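Local coordinates for FHA domain-containing protein DDL (Arabidopsis thaliana, PDB 3VPY) that probably recognises a phosphothreonine of Dicer-like1 through the cleft of its forkhead-associated domain, at residues I65-M70 against V83-M88. Sequence-based numbering, arbitrary orientation.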
loop_
_atom_site.group_PDB
_atom_site.type_symbol
_atom_site.label_atom_id
_atom_site.label_comp_id
_atom_site.label_asym_id
_atom_site.label_seq_id
_atom_site.Cartn_x
_atom_site.Cartn_y
_atom_site.Cartn_z
ATOM N N ILE A 65 0.577 4.879 -2.329
ATOM C CA ILE A 65 1.074 4.052 -1.223
ATOM C C ILE A 65 2.536 4.426 -1.038
ATOM O O ILE A 65 3.351 4.282 -1.967
ATOM C CB ILE A 65 0.875 2.535 -1.454
ATOM C CG1 ILE A 65 -0.623 2.215 -1.361
ATOM C CG2 ILE A 65 1.666 1.729 -0.399
ATOM C CD1 ILE A 65 -1.039 0.777 -1.691
ATOM N N GLN A 66 2.826 4.963 0.153
ATOM C CA GLN A 66 4.116 5.530 0.484
ATOM C C GLN A 66 4.749 4.668 1.552
ATOM O O GLN A 66 4.127 4.459 2.605
ATOM C CB GLN A 66 3.922 6.942 1.047
ATOM C CG GLN A 66 5.223 7.566 1.533
ATOM C CD GLN A 66 6.141 7.923 0.382
ATOM O OE1 GLN A 66 5.768 8.717 -0.491
ATOM N NE2 GLN A 66 7.336 7.337 0.361
ATOM N N TYR A 67 5.940 4.141 1.272
ATOM C CA TYR A 67 6.737 3.446 2.288
ATOM C C TYR A 67 7.487 4.454 3.135
ATOM O O TYR A 67 8.045 5.396 2.601
ATOM C CB TYR A 67 7.678 2.396 1.641
ATOM C CG TYR A 67 6.878 1.232 1.135
ATOM C CD1 TYR A 67 6.446 0.242 2.007
ATOM C CD2 TYR A 67 6.487 1.153 -0.200
ATOM C CE1 TYR A 67 5.641 -0.802 1.577
ATOM C CE2 TYR A 67 5.687 0.095 -0.648
ATOM C CZ TYR A 67 5.282 -0.880 0.246
ATOM O OH TYR A 67 4.472 -1.911 -0.189
ATOM N N ARG A 68 7.433 4.263 4.455
ATOM C CA ARG A 68 8.034 5.149 5.453
ATOM C C ARG A 68 8.812 4.357 6.501
ATOM O O ARG A 68 8.310 3.351 7.045
ATOM C CB ARG A 68 6.934 5.973 6.148
ATOM C CG ARG A 68 6.178 6.928 5.215
ATOM C CD ARG A 68 4.919 7.454 5.901
ATOM N NE ARG A 68 5.271 8.316 7.033
ATOM C CZ ARG A 68 4.519 8.505 8.118
ATOM N NH1 ARG A 68 3.363 7.876 8.262
ATOM N NH2 ARG A 68 4.949 9.294 9.096
ATOM N N GLU A 69 10.032 4.813 6.783
ATOM C CA GLU A 69 10.845 4.218 7.838
ATOM C C GLU A 69 10.415 4.798 9.175
ATOM O O GLU A 69 10.487 6.027 9.389
ATOM C CB GLU A 69 12.333 4.485 7.577
ATOM C CG GLU A 69 13.279 3.670 8.432
ATOM C CD GLU A 69 14.739 3.973 8.102
ATOM O OE1 GLU A 69 15.199 5.099 8.381
ATOM O OE2 GLU A 69 15.415 3.082 7.557
HETATM N N MSE A 70 9.970 3.917 10.075
HETATM C CA MSE A 70 9.490 4.325 11.410
HETATM C C MSE A 70 10.190 3.513 12.483
HETATM O O MSE A 70 10.837 2.521 12.186
HETATM C CB MSE A 70 7.991 4.041 11.523
HETATM C CG MSE A 70 7.163 4.509 10.346
HETATM SE SE MSE A 70 7.118 6.457 10.242
HETATM C CE MSE A 70 5.923 6.809 11.750
ATOM N N VAL A 83 10.370 -0.442 7.752
ATOM C CA VAL A 83 9.764 0.324 6.675
ATOM C C VAL A 83 8.402 -0.281 6.376
ATOM O O VAL A 83 8.306 -1.470 6.007
ATOM C CB VAL A 83 10.636 0.302 5.414
ATOM C CG1 VAL A 83 9.921 0.988 4.245
ATOM C CG2 VAL A 83 11.988 0.966 5.696
ATOM N N LYS A 84 7.364 0.553 6.460
ATOM C CA LYS A 84 5.985 0.081 6.375
ATOM C C LYS A 84 5.176 0.874 5.374
ATOM O O LYS A 84 5.492 2.037 5.115
ATOM C CB LYS A 84 5.310 0.182 7.746
ATOM C CG LYS A 84 6.021 -0.652 8.799
ATOM C CD LYS A 84 5.213 -0.731 10.074
ATOM C CE LYS A 84 5.206 0.617 10.780
ATOM N NZ LYS A 84 4.298 0.612 11.964
ATOM N N PRO A 85 4.134 0.243 4.795
ATOM C CA PRO A 85 3.285 0.901 3.799
ATOM C C PRO A 85 2.230 1.790 4.436
ATOM O O PRO A 85 1.602 1.381 5.415
ATOM C CB PRO A 85 2.596 -0.268 3.086
ATOM C CG PRO A 85 2.504 -1.344 4.146
ATOM C CD PRO A 85 3.726 -1.160 5.043
ATOM N N TYR A 86 2.053 2.989 3.867
ATOM C CA TYR A 86 0.969 3.924 4.247
ATOM C C TYR A 86 0.243 4.383 3.000
ATOM O O TYR A 86 0.884 4.651 1.985
ATOM C CB TYR A 86 1.545 5.171 4.947
ATOM C CG TYR A 86 2.161 4.797 6.249
ATOM C CD1 TYR A 86 1.508 5.055 7.461
ATOM C CD2 TYR A 86 3.412 4.161 6.283
ATOM C CE1 TYR A 86 2.096 4.652 8.683
ATOM C CE2 TYR A 86 3.995 3.765 7.469
ATOM C CZ TYR A 86 3.334 4.004 8.664
ATOM O OH TYR A 86 3.940 3.594 9.816
ATOM N N ILE A 87 -1.074 4.475 3.053
ATOM C CA ILE A 87 -1.801 4.999 1.887
ATOM C C ILE A 87 -2.191 6.452 2.160
ATOM O O ILE A 87 -2.445 6.818 3.310
ATOM C CB ILE A 87 -3.038 4.121 1.532
ATOM C CG1 ILE A 87 -3.636 4.508 0.178
ATOM C CG2 ILE A 87 -4.107 4.189 2.646
ATOM C CD1 ILE A 87 -4.543 3.451 -0.387
HETATM N N MSE A 88 -2.239 7.271 1.108
HETATM C CA MSE A 88 -2.719 8.639 1.240
HETATM C C MSE A 88 -3.577 8.972 0.024
HETATM O O MSE A 88 -3.131 8.813 -1.122
HETATM C CB MSE A 88 -1.552 9.636 1.363
HETATM C CG MSE A 88 -2.045 11.048 1.490
HETATM SE SE MSE A 88 -0.625 12.368 1.769
HETATM C CE MSE A 88 -0.278 12.189 3.649
#
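Arg68 lies across one face of the Tyr86 ring, its side chain roughly at a right angle to that of the tyrosine. CD rests over the ring's CG side, 3.6 Å from Tyr86 CD2, and NH1 reaches the other flank, 3.5 Å from Tyr86 CD1. Between them CZ stands 4.5 Å from the ring centroid and only 6° off its normal, a cation-pi geometry; the guanidinium plane is nevertheless tilted 64° to the ring, and NH1 is the guanidinium nitrogen that dips onto it. The bend at chi3 turns NE out of line with the straight run to CD, and NE forms a salt bridge with Glu9. Selenomethionine Met70 joins the group at the phenol end: its CG approaches the Tyr86 ring obliquely and touches OH, while its SE sits over the rim of one guanidinium face. The 143° angle between the two strands identifies an antiparallel pair with marked twist, here the beta hairpin 63-73/79-89 within one sheet of the FHA beta-sandwich. Its register is fixed by two reciprocal backbone pairs, Gln66 with Tyr86 and Arg68 with Lys84; the tightest of the four bonds runs from Gln66 N to Tyr86 O at 2.7 Å. On the opposite face of the sheet, Pro85 CB is the bump that meets the Tyr67 ring obliquely, 3.4 Å from Tyr67 CE1. Tyr67 CG lies anti to its carbonyl carbon, beside the backbone N; Tyr67 CB itself packs on Val83 CG1 at 3.7 Å. Ile65 CG2 closes on the same proline CB, and Ile65 CG1 reaches Ile87 CG1 at 4.1 Å. Both isoleucines also pack on Ile117 of strand 116-119, in the other sheet of the sandwich.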